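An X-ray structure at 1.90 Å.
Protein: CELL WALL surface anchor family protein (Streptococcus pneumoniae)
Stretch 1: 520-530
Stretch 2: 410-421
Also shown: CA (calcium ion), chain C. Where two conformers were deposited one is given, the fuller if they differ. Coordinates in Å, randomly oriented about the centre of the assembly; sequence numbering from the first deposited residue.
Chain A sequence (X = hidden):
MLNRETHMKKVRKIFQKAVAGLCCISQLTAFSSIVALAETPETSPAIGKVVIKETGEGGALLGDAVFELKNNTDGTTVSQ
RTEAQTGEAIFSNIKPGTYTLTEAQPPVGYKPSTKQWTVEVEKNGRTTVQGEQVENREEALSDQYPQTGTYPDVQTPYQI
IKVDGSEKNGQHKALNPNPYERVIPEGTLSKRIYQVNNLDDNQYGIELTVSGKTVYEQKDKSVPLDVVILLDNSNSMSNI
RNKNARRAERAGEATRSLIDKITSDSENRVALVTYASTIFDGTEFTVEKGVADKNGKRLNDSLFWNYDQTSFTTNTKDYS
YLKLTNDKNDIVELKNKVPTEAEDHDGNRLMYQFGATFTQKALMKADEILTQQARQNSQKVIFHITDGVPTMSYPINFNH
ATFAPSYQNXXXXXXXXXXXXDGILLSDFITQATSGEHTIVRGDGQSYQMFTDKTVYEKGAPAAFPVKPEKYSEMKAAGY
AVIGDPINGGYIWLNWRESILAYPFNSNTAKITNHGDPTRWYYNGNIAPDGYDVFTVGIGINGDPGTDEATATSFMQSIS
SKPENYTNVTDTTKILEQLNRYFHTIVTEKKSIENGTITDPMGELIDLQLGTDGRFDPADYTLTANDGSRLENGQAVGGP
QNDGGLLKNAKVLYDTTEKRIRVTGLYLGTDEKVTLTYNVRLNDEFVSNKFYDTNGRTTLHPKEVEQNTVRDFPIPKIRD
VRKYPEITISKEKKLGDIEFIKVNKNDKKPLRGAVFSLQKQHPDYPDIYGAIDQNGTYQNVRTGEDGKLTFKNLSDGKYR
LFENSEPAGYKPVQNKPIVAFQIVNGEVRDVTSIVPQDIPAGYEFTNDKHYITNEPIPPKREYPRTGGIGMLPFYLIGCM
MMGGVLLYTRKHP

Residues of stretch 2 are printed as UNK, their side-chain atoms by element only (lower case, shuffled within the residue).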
# COMPACT_ATOMS: atom_id res chain seq x y z
N ARG A 520 -7.81 -25.87 -46.32
CA ARG A 520 -8.52 -24.73 -46.83
C ARG A 520 -9.95 -25.06 -47.27
O ARG A 520 -10.90 -24.33 -46.96
CB ARG A 520 -7.73 -24.09 -48.00
CG ARG A 520 -8.47 -23.02 -48.69
CD ARG A 520 -7.56 -22.30 -49.73
NE ARG A 520 -7.09 -23.26 -50.71
CZ ARG A 520 -7.76 -23.57 -51.83
NH1 ARG A 520 -8.93 -23.02 -52.12
NH2 ARG A 520 -7.23 -24.44 -52.66
N TRP A 521 -10.15 -26.17 -47.97
CA TRP A 521 -11.50 -26.61 -48.30
C TRP A 521 -12.33 -26.92 -47.05
O TRP A 521 -13.56 -26.63 -47.05
CB TRP A 521 -11.44 -27.83 -49.23
CG TRP A 521 -10.83 -27.52 -50.54
CD1 TRP A 521 -10.88 -26.34 -51.21
CD2 TRP A 521 -10.13 -28.44 -51.39
NE1 TRP A 521 -10.23 -26.46 -52.42
CE2 TRP A 521 -9.73 -27.73 -52.53
CE3 TRP A 521 -9.76 -29.77 -51.26
CZ2 TRP A 521 -9.02 -28.33 -53.58
CZ3 TRP A 521 -9.04 -30.37 -52.29
CH2 TRP A 521 -8.68 -29.66 -53.41
N TYR A 522 -11.68 -27.53 -46.05
CA TYR A 522 -12.30 -27.79 -44.76
C TYR A 522 -12.82 -26.43 -44.18
O TYR A 522 -13.97 -26.29 -43.73
CB TYR A 522 -11.39 -28.47 -43.73
CG TYR A 522 -11.98 -28.20 -42.33
CD1 TYR A 522 -13.14 -28.84 -41.87
CD2 TYR A 522 -11.44 -27.21 -41.53
CE1 TYR A 522 -13.67 -28.51 -40.61
CE2 TYR A 522 -11.96 -26.85 -40.28
CZ TYR A 522 -13.07 -27.54 -39.85
OH TYR A 522 -13.63 -27.20 -38.64
N TYR A 523 -11.94 -25.43 -44.19
CA TYR A 523 -12.25 -24.11 -43.61
C TYR A 523 -13.44 -23.49 -44.36
O TYR A 523 -14.43 -23.06 -43.72
CB TYR A 523 -11.02 -23.19 -43.69
CG TYR A 523 -11.27 -21.82 -43.07
CD1 TYR A 523 -11.86 -20.79 -43.80
CD2 TYR A 523 -10.91 -21.58 -41.74
CE1 TYR A 523 -12.10 -19.49 -43.22
CE2 TYR A 523 -11.09 -20.32 -41.18
CZ TYR A 523 -11.69 -19.31 -41.91
OH TYR A 523 -11.89 -18.10 -41.25
N ASN A 524 -13.36 -23.43 -45.68
CA ASN A 524 -14.42 -22.87 -46.51
C ASN A 524 -15.75 -23.58 -46.27
O ASN A 524 -16.82 -22.95 -46.26
CB ASN A 524 -14.11 -23.03 -48.01
CG ASN A 524 -13.00 -22.11 -48.47
OD1 ASN A 524 -12.66 -21.15 -47.78
ND2 ASN A 524 -12.45 -22.39 -49.64
N GLY A 525 -15.66 -24.89 -46.10
CA GLY A 525 -16.90 -25.66 -45.98
C GLY A 525 -17.59 -25.61 -44.61
O GLY A 525 -18.80 -25.77 -44.54
N ASN A 526 -16.83 -25.39 -43.54
CA ASN A 526 -17.34 -25.61 -42.17
C ASN A 526 -17.07 -24.50 -41.19
O ASN A 526 -17.60 -24.51 -40.06
CB ASN A 526 -16.62 -26.87 -41.60
CG ASN A 526 -16.87 -28.09 -42.48
OD1 ASN A 526 -17.94 -28.68 -42.44
ND2 ASN A 526 -15.95 -28.33 -43.39
N ILE A 527 -16.21 -23.56 -41.57
CA ILE A 527 -15.93 -22.45 -40.69
C ILE A 527 -16.35 -21.12 -41.30
O ILE A 527 -17.03 -20.34 -40.67
CB ILE A 527 -14.46 -22.41 -40.28
CG1 ILE A 527 -14.16 -23.62 -39.36
CG2 ILE A 527 -14.16 -21.08 -39.47
CD1 ILE A 527 -12.84 -23.55 -38.74
N ALA A 528 -15.98 -20.85 -42.55
CA ALA A 528 -16.34 -19.62 -43.26
C ALA A 528 -17.84 -19.26 -43.23
O ALA A 528 -18.17 -18.10 -43.06
CB ALA A 528 -15.85 -19.68 -44.70
N PRO A 529 -18.77 -20.23 -43.38
CA PRO A 529 -20.21 -19.86 -43.39
C PRO A 529 -20.74 -19.43 -42.01
O PRO A 529 -21.81 -18.89 -41.93
CB PRO A 529 -20.92 -21.18 -43.79
CG PRO A 529 -19.79 -22.04 -44.36
CD PRO A 529 -18.54 -21.67 -43.59
N ASP A 530 -20.00 -19.63 -40.93
CA ASP A 530 -20.44 -19.26 -39.59
C ASP A 530 -20.26 -17.80 -39.15
O ASP A 530 -20.82 -17.44 -38.12
CB ASP A 530 -19.73 -20.16 -38.59
CG ASP A 530 -20.03 -21.66 -38.85
OD1 ASP A 530 -21.03 -22.00 -39.53
OD2 ASP A 530 -19.27 -22.49 -38.36
N UNK A 410 -16.16 -36.89 -58.20
CA UNK A 410 -16.44 -37.08 -56.80
C UNK A 410 -16.17 -35.78 -56.07
O UNK A 410 -16.95 -35.37 -55.20
n UNK A 410 -15.02 -41.75 -56.53
o UNK A 410 -15.17 -40.52 -54.68
c UNK A 410 -15.62 -38.20 -56.19
c UNK A 410 -15.37 -40.66 -55.88
c UNK A 410 -16.08 -39.57 -56.67
N UNK A 411 -15.05 -35.16 -56.40
CA UNK A 411 -14.69 -33.98 -55.69
C UNK A 411 -15.65 -32.86 -56.05
O UNK A 411 -15.99 -32.03 -55.21
c UNK A 411 -13.25 -33.59 -56.01
c UNK A 411 -11.13 -32.30 -55.89
c UNK A 411 -12.49 -32.72 -53.77
c UNK A 411 -12.56 -32.45 -55.30
N UNK A 412 -16.07 -32.77 -57.30
CA UNK A 412 -16.95 -31.69 -57.67
C UNK A 412 -18.28 -31.85 -56.92
O UNK A 412 -18.89 -30.82 -56.60
n UNK A 412 -16.43 -31.62 -61.37
c UNK A 412 -16.21 -31.33 -60.08
o UNK A 412 -15.20 -30.76 -59.67
c UNK A 412 -17.31 -31.76 -59.15
N UNK A 413 -18.72 -33.10 -56.67
CA UNK A 413 -19.97 -33.33 -55.91
C UNK A 413 -19.78 -32.89 -54.44
O UNK A 413 -20.67 -32.23 -53.88
c UNK A 413 -20.52 -34.78 -56.05
N UNK A 414 -18.63 -33.18 -53.85
CA UNK A 414 -18.28 -32.64 -52.53
C UNK A 414 -18.31 -31.12 -52.49
O UNK A 414 -18.79 -30.58 -51.50
c UNK A 414 -16.89 -33.06 -52.00
c UNK A 414 -16.72 -34.54 -51.84
c UNK A 414 -17.78 -35.35 -51.50
c UNK A 414 -16.32 -37.29 -51.51
c UNK A 414 -17.59 -36.71 -51.36
c UNK A 414 -15.47 -35.12 -52.00
c UNK A 414 -15.28 -36.50 -51.86
N UNK A 415 -17.76 -30.44 -53.50
CA UNK A 415 -17.73 -28.96 -53.48
C UNK A 415 -19.17 -28.47 -53.56
O UNK A 415 -19.52 -27.47 -52.97
c UNK A 415 -14.77 -28.66 -55.77
c UNK A 415 -12.73 -28.74 -54.49
c UNK A 415 -14.82 -28.41 -53.40
c UNK A 415 -15.48 -28.45 -54.59
c UNK A 415 -13.39 -28.81 -55.74
c UNK A 415 -13.44 -28.54 -53.33
c UNK A 415 -16.98 -28.33 -54.66
N UNK A 416 -19.99 -29.19 -54.30
CA UNK A 416 -21.37 -28.77 -54.54
C UNK A 416 -22.26 -28.71 -53.29
O UNK A 416 -23.20 -27.96 -53.26
c UNK A 416 -22.02 -29.66 -55.59
o UNK A 416 -23.26 -29.10 -56.00
N UNK A 417 -21.95 -29.51 -52.28
CA UNK A 417 -22.65 -29.53 -50.99
C UNK A 417 -22.23 -28.44 -50.03
O UNK A 417 -22.97 -28.23 -49.08
n UNK A 417 -22.30 -35.13 -49.03
c UNK A 417 -22.35 -33.38 -50.68
c UNK A 417 -22.99 -32.06 -51.14
c UNK A 417 -22.77 -33.72 -49.28
c UNK A 417 -22.43 -30.89 -50.28
N UNK A 418 -21.08 -27.79 -50.24
CA UNK A 418 -20.59 -26.77 -49.34
C UNK A 418 -21.45 -25.55 -49.58
O UNK A 418 -21.92 -25.35 -50.70
c UNK A 418 -19.07 -26.50 -49.51
o UNK A 418 -18.82 -26.00 -50.84
N UNK A 419 -21.69 -24.73 -48.53
CA UNK A 419 -22.52 -23.54 -48.63
C UNK A 419 -22.10 -22.57 -49.75
O UNK A 419 -22.95 -21.97 -50.39
c UNK A 419 -21.19 -24.96 -47.16
c UNK A 419 -22.09 -24.06 -46.33
c UNK A 419 -22.31 -22.88 -47.26
N UNK A 420 -20.80 -22.41 -50.00
CA UNK A 420 -20.31 -21.35 -50.91
C UNK A 420 -19.72 -22.05 -52.13
O UNK A 420 -19.09 -21.45 -52.98
c UNK A 420 -20.01 -19.60 -49.07
c UNK A 420 -19.31 -20.45 -50.15
n UNK A 420 -19.33 -19.39 -47.93
o UNK A 420 -21.15 -19.12 -49.26
N UNK A 421 -20.01 -23.34 -52.26
CA UNK A 421 -19.60 -24.15 -53.39
C UNK A 421 -18.07 -24.12 -53.60
O UNK A 421 -17.59 -24.28 -54.72
n UNK A 421 -24.31 -25.37 -52.01
c UNK A 421 -22.60 -24.83 -53.93
c UNK A 421 -23.83 -24.37 -53.05
c UNK A 421 -21.87 -23.67 -54.62
c UNK A 421 -20.33 -23.77 -54.69
CA CA C . -19.03 -24.85 -38.35
O HOH W 1 -18.47 -23.44 -48.51
O HOH W 2 -20.75 -24.59 -40.08
O HOH W 3 -19.52 -27.00 -39.24
O HOH W 4 -20.86 -25.11 -36.78

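Position 410 carries three carbons in a row, the third bonded to one oxygen and one nitrogen: a primary amide on a two-carbon arm, hence Gln410. It lies out of reach of stretch 1, and both ends of its amide are hydrogen-bonded elsewhere in the structure.

At position 411 four carbons fork at the second, which defines Leu411. Its CD2 lies 4.4 Å from CH2 of Trp521, a greasy branch meeting the indole obliquely; Leu411 itself is buried.

Position 412 has two carbons, the second bearing oxygen and nitrogen, so it is Asn412; position 413 has a single carbon and is Ala413. Both are exposed and out of reach of stretch 1; an exposed helix position accommodates either a methyl or an amide.

One carbon followed by a six-carbon ring, with no hydroxyl oxygen, marks position 414 as Phe414, whose side chain is out of reach of stretch 1. Position 415 has the same seven carbons but reaches Trp521: it is Phe415. Its CB points sideways, yet the ring tip comes in, with CZ 3.7 Å from Trp521 CE2. The planes meet at 71°, and CZ sits over the indole face, so the phenyl presents its edge, an arrangement that sets weakly positive ring hydrogens against a π cloud.

Position 416, one carbon and one oxygen, is Ser416, exposed. Four carbons in a row ending in nitrogen make position 417 Lys417, also exposed, its NZ hydrogen-bonded elsewhere in the structure.

Position 418 again shows one carbon and one oxygen. Its CB is 4.2 Å from CA of Gly525, and the name is Ser418. The short side chain fits against the glycine, while OG donates to Phe415 O at 2.7 Å, tying the loop to the preceding helical turn.

At position 419 three carbons close a ring onto the backbone nitrogen: Pro419. Its CD lies 3.6 Å from Gly525 O, its CG 3.6 Å from Pro529 CG. A phi of -54° suits the second place of the type I turn from 418 to 421.

Position 420, two carbons with a terminal oxygen and nitrogen, is Asn420; its CB points toward stretch 1, and ND2 comes to 4.5 Å from Pro529 CG. Position 421, a four-carbon chain ending in nitrogen, is Lys421, whose NZ curls back to donate to Ser418 O at 2.7 Å.

The contact therefore works by packing, without direct hydrogen bonds. Trp521 receives Leu411 and Phe415, Gly525 admits the turn closely, and the two prolines meet. Water 1 adds a polar bridge, accepting from Asn420 N at 3.0 Å and donating to Asn524 O at 2.8 Å.

Stretch 2, residues 410-421: QLNAFFSKSPNK
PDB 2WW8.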